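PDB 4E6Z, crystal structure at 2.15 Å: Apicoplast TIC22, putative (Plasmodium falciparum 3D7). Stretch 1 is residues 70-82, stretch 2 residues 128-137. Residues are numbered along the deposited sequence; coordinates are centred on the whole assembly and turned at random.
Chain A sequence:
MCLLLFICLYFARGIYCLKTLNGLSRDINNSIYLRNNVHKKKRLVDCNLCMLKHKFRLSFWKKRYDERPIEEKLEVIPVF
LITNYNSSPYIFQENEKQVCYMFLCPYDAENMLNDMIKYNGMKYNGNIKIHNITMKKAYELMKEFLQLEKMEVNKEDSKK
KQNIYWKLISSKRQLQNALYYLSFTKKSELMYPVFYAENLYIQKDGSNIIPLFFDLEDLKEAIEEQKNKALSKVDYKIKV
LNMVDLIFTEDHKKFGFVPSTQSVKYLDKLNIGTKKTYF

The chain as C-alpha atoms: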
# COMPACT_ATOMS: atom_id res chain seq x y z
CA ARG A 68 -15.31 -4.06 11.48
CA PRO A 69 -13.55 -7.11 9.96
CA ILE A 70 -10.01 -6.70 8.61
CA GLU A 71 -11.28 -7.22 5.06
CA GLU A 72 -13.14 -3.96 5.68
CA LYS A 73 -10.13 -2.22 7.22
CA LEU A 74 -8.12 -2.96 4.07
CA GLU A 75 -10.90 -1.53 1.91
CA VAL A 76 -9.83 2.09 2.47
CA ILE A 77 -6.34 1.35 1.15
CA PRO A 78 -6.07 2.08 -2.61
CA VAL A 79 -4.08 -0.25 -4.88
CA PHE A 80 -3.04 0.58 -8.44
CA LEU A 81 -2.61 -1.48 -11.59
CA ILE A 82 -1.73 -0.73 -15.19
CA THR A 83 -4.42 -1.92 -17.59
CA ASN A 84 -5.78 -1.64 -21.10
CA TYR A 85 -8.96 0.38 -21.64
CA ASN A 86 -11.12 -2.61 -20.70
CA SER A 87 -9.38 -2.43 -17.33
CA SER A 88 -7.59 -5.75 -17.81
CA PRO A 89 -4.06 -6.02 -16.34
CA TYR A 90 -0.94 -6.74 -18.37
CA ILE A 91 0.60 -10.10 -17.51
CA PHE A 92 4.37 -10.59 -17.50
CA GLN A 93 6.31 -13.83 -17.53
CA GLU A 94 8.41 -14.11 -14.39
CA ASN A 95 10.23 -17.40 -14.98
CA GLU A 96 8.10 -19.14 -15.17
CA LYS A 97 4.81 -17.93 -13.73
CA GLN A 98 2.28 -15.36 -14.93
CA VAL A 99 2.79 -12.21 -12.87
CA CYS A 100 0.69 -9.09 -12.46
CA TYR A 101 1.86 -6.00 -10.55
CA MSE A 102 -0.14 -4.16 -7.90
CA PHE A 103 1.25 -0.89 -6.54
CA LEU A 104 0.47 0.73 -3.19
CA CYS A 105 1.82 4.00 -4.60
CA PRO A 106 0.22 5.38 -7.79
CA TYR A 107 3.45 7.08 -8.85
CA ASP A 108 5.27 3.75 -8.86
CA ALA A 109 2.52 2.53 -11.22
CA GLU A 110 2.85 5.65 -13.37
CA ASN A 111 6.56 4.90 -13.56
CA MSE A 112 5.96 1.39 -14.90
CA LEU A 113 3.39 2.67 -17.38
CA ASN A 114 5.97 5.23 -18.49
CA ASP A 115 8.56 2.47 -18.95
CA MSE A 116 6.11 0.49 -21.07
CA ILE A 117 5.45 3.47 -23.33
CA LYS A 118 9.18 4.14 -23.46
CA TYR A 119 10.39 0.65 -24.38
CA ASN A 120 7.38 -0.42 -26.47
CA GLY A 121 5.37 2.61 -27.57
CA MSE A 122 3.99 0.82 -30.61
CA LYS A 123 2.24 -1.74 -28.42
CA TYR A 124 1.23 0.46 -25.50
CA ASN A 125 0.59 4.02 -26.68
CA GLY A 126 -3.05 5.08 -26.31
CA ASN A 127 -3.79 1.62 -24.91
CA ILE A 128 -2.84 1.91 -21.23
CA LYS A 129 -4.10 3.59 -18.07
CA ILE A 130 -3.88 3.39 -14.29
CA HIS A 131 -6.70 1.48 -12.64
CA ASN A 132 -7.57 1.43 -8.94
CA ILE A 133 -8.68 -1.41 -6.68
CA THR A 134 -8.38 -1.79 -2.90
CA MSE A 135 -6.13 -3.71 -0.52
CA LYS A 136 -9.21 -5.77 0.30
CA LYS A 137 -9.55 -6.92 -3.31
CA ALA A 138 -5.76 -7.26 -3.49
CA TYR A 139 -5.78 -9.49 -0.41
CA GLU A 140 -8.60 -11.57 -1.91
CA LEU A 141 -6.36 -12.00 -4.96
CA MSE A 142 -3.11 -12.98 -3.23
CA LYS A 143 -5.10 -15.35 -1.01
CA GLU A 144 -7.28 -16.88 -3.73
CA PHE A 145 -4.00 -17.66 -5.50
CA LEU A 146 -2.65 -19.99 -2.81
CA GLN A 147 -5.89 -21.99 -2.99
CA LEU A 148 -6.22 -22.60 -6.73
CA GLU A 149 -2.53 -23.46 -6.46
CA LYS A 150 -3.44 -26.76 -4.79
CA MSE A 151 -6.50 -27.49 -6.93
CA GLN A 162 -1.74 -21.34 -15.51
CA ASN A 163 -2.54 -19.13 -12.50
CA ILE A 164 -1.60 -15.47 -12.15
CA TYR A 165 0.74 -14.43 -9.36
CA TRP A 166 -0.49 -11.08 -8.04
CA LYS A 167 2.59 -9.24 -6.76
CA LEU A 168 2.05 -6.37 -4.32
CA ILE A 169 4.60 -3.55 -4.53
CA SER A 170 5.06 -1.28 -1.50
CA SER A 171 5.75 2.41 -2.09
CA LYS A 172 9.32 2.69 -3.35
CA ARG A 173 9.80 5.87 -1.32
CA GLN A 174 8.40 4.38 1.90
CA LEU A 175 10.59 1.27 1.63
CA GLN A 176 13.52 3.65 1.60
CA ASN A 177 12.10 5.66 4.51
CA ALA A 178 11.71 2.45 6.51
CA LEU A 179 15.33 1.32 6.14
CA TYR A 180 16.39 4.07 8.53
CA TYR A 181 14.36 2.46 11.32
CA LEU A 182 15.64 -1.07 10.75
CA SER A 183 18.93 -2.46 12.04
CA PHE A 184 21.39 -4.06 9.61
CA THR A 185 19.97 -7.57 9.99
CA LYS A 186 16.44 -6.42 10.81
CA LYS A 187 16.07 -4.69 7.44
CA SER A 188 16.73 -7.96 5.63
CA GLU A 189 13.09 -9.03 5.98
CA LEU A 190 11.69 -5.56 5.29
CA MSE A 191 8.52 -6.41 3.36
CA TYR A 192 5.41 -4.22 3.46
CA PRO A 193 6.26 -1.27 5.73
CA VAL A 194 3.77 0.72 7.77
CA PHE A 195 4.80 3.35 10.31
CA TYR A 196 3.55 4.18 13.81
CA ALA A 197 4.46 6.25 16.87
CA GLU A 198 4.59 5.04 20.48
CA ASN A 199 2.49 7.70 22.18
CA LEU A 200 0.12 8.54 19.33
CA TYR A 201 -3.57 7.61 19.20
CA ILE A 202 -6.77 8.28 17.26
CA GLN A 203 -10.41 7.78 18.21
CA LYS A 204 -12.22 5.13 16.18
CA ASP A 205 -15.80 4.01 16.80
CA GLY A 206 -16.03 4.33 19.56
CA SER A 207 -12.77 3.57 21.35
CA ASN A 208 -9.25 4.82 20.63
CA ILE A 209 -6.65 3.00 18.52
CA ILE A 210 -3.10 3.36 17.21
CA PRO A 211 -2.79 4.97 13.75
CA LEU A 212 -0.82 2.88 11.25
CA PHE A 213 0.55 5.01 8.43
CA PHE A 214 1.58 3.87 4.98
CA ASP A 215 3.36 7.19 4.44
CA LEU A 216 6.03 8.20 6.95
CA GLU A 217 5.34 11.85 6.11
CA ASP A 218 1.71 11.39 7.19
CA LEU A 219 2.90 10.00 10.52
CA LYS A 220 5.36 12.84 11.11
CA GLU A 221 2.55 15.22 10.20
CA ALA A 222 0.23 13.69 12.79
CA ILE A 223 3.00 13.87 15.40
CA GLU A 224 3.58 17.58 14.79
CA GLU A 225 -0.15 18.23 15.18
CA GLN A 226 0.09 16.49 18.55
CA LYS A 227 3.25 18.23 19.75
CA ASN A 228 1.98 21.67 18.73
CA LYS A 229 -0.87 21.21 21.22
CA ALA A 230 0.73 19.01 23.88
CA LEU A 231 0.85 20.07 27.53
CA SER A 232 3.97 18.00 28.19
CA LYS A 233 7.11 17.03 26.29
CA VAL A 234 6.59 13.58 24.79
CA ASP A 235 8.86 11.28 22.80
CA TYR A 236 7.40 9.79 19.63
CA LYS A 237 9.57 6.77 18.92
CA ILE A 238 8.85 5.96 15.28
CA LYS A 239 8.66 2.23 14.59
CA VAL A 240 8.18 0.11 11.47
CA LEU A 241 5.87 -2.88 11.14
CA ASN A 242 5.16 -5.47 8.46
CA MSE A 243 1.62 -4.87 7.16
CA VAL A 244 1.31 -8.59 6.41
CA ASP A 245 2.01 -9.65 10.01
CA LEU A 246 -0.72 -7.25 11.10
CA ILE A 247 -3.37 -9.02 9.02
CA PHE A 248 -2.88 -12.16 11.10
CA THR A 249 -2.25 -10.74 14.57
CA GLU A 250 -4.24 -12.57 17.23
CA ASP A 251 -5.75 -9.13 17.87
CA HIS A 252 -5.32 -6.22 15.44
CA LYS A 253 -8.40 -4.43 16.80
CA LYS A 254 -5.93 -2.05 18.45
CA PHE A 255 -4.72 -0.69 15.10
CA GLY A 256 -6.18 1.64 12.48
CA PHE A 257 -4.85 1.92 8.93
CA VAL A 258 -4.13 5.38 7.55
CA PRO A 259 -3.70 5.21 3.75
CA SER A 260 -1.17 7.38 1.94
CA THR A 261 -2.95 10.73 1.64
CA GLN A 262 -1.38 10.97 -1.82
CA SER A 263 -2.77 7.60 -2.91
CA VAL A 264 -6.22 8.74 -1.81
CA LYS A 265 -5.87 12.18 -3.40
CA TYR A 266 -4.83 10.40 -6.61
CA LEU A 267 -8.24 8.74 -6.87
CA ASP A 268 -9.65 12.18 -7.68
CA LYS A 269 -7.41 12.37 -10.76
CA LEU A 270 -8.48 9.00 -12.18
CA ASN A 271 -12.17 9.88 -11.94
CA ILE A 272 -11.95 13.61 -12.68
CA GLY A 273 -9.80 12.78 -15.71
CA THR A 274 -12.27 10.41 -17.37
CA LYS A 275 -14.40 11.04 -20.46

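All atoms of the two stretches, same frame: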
# COMPACT_ATOMS: atom_id res chain seq x y z
N ILE A 70 -11.22 -7.22 9.23
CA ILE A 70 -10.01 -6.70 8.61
C ILE A 70 -10.19 -6.50 7.11
O ILE A 70 -9.62 -5.58 6.53
CB ILE A 70 -8.79 -7.61 8.86
CG1 ILE A 70 -7.51 -6.90 8.43
CG2 ILE A 70 -8.95 -8.93 8.13
CD1 ILE A 70 -6.33 -7.81 8.34
N GLU A 71 -10.98 -7.36 6.48
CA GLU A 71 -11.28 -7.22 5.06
C GLU A 71 -11.89 -5.85 4.79
O GLU A 71 -11.78 -5.32 3.68
CB GLU A 71 -12.24 -8.32 4.58
CG GLU A 71 -11.58 -9.67 4.35
CD GLU A 71 -11.31 -10.43 5.64
OE1 GLU A 71 -11.83 -10.02 6.70
OE2 GLU A 71 -10.59 -11.45 5.59
N GLU A 72 -12.53 -5.28 5.80
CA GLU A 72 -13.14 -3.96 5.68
C GLU A 72 -12.14 -2.86 6.01
O GLU A 72 -12.22 -1.75 5.49
CB GLU A 72 -14.37 -3.85 6.59
CG GLU A 72 -15.25 -2.64 6.31
CD GLU A 72 -16.52 -2.64 7.16
OE1 GLU A 72 -16.61 -3.45 8.11
OE2 GLU A 72 -17.42 -1.83 6.88
N LYS A 73 -11.17 -3.18 6.87
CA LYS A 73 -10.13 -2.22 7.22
C LYS A 73 -9.17 -1.99 6.05
O LYS A 73 -8.60 -0.91 5.91
CB LYS A 73 -9.35 -2.69 8.45
CG LYS A 73 -10.12 -2.61 9.76
CD LYS A 73 -9.18 -2.77 10.95
CE LYS A 73 -9.89 -2.47 12.27
NZ LYS A 73 -8.93 -2.41 13.41
N LEU A 74 -9.01 -3.02 5.23
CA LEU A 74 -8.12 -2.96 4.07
C LEU A 74 -8.79 -2.25 2.90
O LEU A 74 -8.13 -1.88 1.92
CB LEU A 74 -7.71 -4.36 3.64
CG LEU A 74 -7.00 -5.24 4.68
CD1 LEU A 74 -6.61 -6.58 4.07
CD2 LEU A 74 -5.79 -4.53 5.21
N GLU A 75 -10.10 -2.06 3.00
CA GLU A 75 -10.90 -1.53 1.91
C GLU A 75 -10.55 -0.08 1.60
O GLU A 75 -10.63 0.36 0.45
CB GLU A 75 -12.39 -1.66 2.23
CG GLU A 75 -13.28 -1.85 1.01
CD GLU A 75 -14.70 -2.24 1.39
OE1 GLU A 75 -15.04 -2.18 2.59
OE2 GLU A 75 -15.48 -2.61 0.49
N VAL A 76 -10.15 0.67 2.62
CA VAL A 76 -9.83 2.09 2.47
C VAL A 76 -8.44 2.32 1.88
O VAL A 76 -8.06 3.45 1.59
CB VAL A 76 -9.94 2.84 3.80
CG1 VAL A 76 -11.31 2.60 4.43
CG2 VAL A 76 -8.83 2.41 4.75
N ILE A 77 -7.67 1.25 1.73
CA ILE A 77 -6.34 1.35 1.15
C ILE A 77 -6.39 1.12 -0.36
O ILE A 77 -6.69 0.01 -0.81
CB ILE A 77 -5.38 0.34 1.78
CG1 ILE A 77 -5.39 0.47 3.30
CG2 ILE A 77 -3.97 0.53 1.22
CD1 ILE A 77 -4.72 -0.69 4.02
N PRO A 78 -6.10 2.16 -1.15
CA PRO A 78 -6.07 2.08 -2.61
C PRO A 78 -4.91 1.22 -3.11
O PRO A 78 -3.84 1.23 -2.49
CB PRO A 78 -5.86 3.53 -3.05
CG PRO A 78 -6.19 4.37 -1.85
CD PRO A 78 -5.80 3.53 -0.68
N VAL A 79 -5.13 0.49 -4.19
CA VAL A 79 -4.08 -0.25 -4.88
C VAL A 79 -4.19 0.04 -6.38
O VAL A 79 -5.29 0.16 -6.91
CB VAL A 79 -4.19 -1.76 -4.63
CG1 VAL A 79 -3.13 -2.52 -5.45
CG2 VAL A 79 -4.05 -2.06 -3.15
N PHE A 80 -3.05 0.14 -7.05
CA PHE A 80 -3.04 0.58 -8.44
C PHE A 80 -2.44 -0.44 -9.39
O PHE A 80 -1.43 -1.07 -9.09
CB PHE A 80 -2.32 1.92 -8.56
CG PHE A 80 -2.91 3.00 -7.72
CD1 PHE A 80 -3.89 3.84 -8.22
CD2 PHE A 80 -2.52 3.16 -6.40
CE1 PHE A 80 -4.46 4.83 -7.43
CE2 PHE A 80 -3.08 4.14 -5.60
CZ PHE A 80 -4.05 4.98 -6.12
N LEU A 81 -3.09 -0.59 -10.54
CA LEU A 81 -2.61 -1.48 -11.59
C LEU A 81 -2.55 -0.74 -12.91
O LEU A 81 -3.20 0.28 -13.10
CB LEU A 81 -3.51 -2.70 -11.72
CG LEU A 81 -3.62 -3.70 -10.57
CD1 LEU A 81 -4.67 -3.23 -9.59
CD2 LEU A 81 -3.99 -5.07 -11.09
N ILE A 82 -1.75 -1.26 -13.84
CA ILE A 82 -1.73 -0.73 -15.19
C ILE A 82 -2.57 -1.67 -16.05
O ILE A 82 -2.41 -2.88 -16.00
CB ILE A 82 -0.29 -0.59 -15.74
CG1 ILE A 82 0.46 0.51 -14.99
CG2 ILE A 82 -0.32 -0.27 -17.22
CD1 ILE A 82 0.71 0.23 -13.53
N ILE A 128 -3.05 2.21 -22.65
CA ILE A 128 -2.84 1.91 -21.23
C ILE A 128 -3.22 3.04 -20.27
O ILE A 128 -3.13 4.22 -20.59
CB ILE A 128 -1.41 1.42 -20.94
CG1 ILE A 128 -0.37 2.48 -21.29
CG2 ILE A 128 -1.12 0.13 -21.69
CD1 ILE A 128 1.03 2.03 -20.96
N LYS A 129 -3.67 2.64 -19.08
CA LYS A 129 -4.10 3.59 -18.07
C LYS A 129 -3.83 3.00 -16.69
O LYS A 129 -3.50 1.82 -16.56
CB LYS A 129 -5.60 3.87 -18.21
CG LYS A 129 -6.47 2.71 -17.75
CD LYS A 129 -7.94 3.09 -17.67
CE LYS A 129 -8.72 2.05 -16.88
NZ LYS A 129 -10.00 1.68 -17.54
N ILE A 130 -3.98 3.84 -15.67
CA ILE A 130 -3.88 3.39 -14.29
C ILE A 130 -5.28 3.05 -13.81
O ILE A 130 -6.22 3.82 -14.01
CB ILE A 130 -3.29 4.49 -13.39
CG1 ILE A 130 -1.96 4.99 -13.95
CG2 ILE A 130 -3.16 4.00 -11.95
CD1 ILE A 130 -0.86 3.95 -13.95
N HIS A 131 -5.42 1.90 -13.17
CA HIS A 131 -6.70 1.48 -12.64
C HIS A 131 -6.59 1.19 -11.14
O HIS A 131 -5.60 0.64 -10.68
CB HIS A 131 -7.22 0.25 -13.38
CG HIS A 131 -8.55 -0.22 -12.91
ND1 HIS A 131 -9.68 0.57 -12.94
CD2 HIS A 131 -8.95 -1.42 -12.41
CE1 HIS A 131 -10.70 -0.11 -12.46
NE2 HIS A 131 -10.29 -1.32 -12.13
N ASN A 132 -7.62 1.58 -10.39
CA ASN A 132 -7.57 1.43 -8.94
C ASN A 132 -8.46 0.31 -8.41
O ASN A 132 -9.61 0.18 -8.81
CB ASN A 132 -7.90 2.75 -8.25
CG ASN A 132 -9.30 3.24 -8.57
OD1 ASN A 132 -9.60 3.58 -9.72
ND2 ASN A 132 -10.16 3.28 -7.56
N ILE A 133 -7.90 -0.49 -7.50
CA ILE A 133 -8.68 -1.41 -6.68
C ILE A 133 -8.37 -1.09 -5.22
O ILE A 133 -7.82 -0.03 -4.92
CB ILE A 133 -8.34 -2.88 -7.00
CG1 ILE A 133 -6.88 -3.17 -6.66
CG2 ILE A 133 -8.61 -3.18 -8.48
CD1 ILE A 133 -6.50 -4.63 -6.76
N THR A 134 -8.71 -1.99 -4.31
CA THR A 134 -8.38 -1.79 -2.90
C THR A 134 -7.52 -2.92 -2.36
O THR A 134 -7.39 -3.98 -2.99
CB THR A 134 -9.65 -1.69 -2.03
OG1 THR A 134 -10.25 -2.99 -1.90
CG2 THR A 134 -10.64 -0.73 -2.65
N MSE A 135 -6.92 -2.70 -1.19
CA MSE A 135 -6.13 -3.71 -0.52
C MSE A 135 -6.98 -4.93 -0.18
O MSE A 135 -6.48 -6.05 -0.13
CB MSE A 135 -5.49 -3.16 0.76
CG MSE A 135 -4.01 -2.86 0.63
SE MSE A 135 -2.97 -4.40 0.02
CE MSE A 135 -3.62 -5.74 1.27
N LYS A 136 -8.26 -4.69 0.08
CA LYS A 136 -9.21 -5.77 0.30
C LYS A 136 -9.23 -6.71 -0.91
O LYS A 136 -8.97 -7.90 -0.78
CB LYS A 136 -10.61 -5.21 0.54
CG LYS A 136 -11.72 -6.26 0.54
CD LYS A 136 -13.08 -5.60 0.72
CE LYS A 136 -14.21 -6.63 0.65
NZ LYS A 136 -15.55 -5.99 0.82
N LYS A 137 -9.56 -6.15 -2.07
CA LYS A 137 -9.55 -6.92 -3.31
C LYS A 137 -8.18 -7.54 -3.56
O LYS A 137 -8.07 -8.68 -3.99
CB LYS A 137 -9.94 -6.02 -4.49
CG LYS A 137 -9.80 -6.67 -5.85
CD LYS A 137 -10.77 -7.83 -6.01
CE LYS A 137 -10.66 -8.43 -7.41
NZ LYS A 137 -11.66 -9.51 -7.64

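Residues 78-82 and 129-134 pair as antiparallel strands. Val79 and Leu81 each use both backbone polar atoms on the partner strand. Val79 N donates to Ile133 O and Ile133 N to Val79 O, both at 2.8 Å. Leu81 N donates to His131 O at 2.8 Å, and His131 N to Leu81 O at 2.7 Å. Between these pairs, CA-H groups approach the same carbonyls: Asn132 CA lies 3.3 Å from Val79 O, and Phe80 CA 3.4 Å from His131 O.

The bonding continues past the strands. Met135 N, at the start of a helix, donates to Ile77 O at 2.7 Å. Thr134 caps that helix: its OG1 accepts from Lys137 N at 3.2 Å. Leu74 O accepts from Ile77 N within its turn, at 3.2 Å, and takes a weak bond from Lys136 N at 3.4 Å. Lys136, fully extended, reaches Glu75 in a salt bridge, NZ to OE2 3.4 Å; the hydrogen bond within it is weak.

Apolar side chains pack on both sheet faces. Val79, Leu81 and Ile133 share one, with Leu81 CD1 3.6 Å from Ile133 CD1. Phe80, Ile82 and Ile130 share the other; Phe80 CD1 lies 3.8 Å from Ile130 CG2. Selenomethionine Met135 packs its CG 3.4 Å from Ile77 CG2.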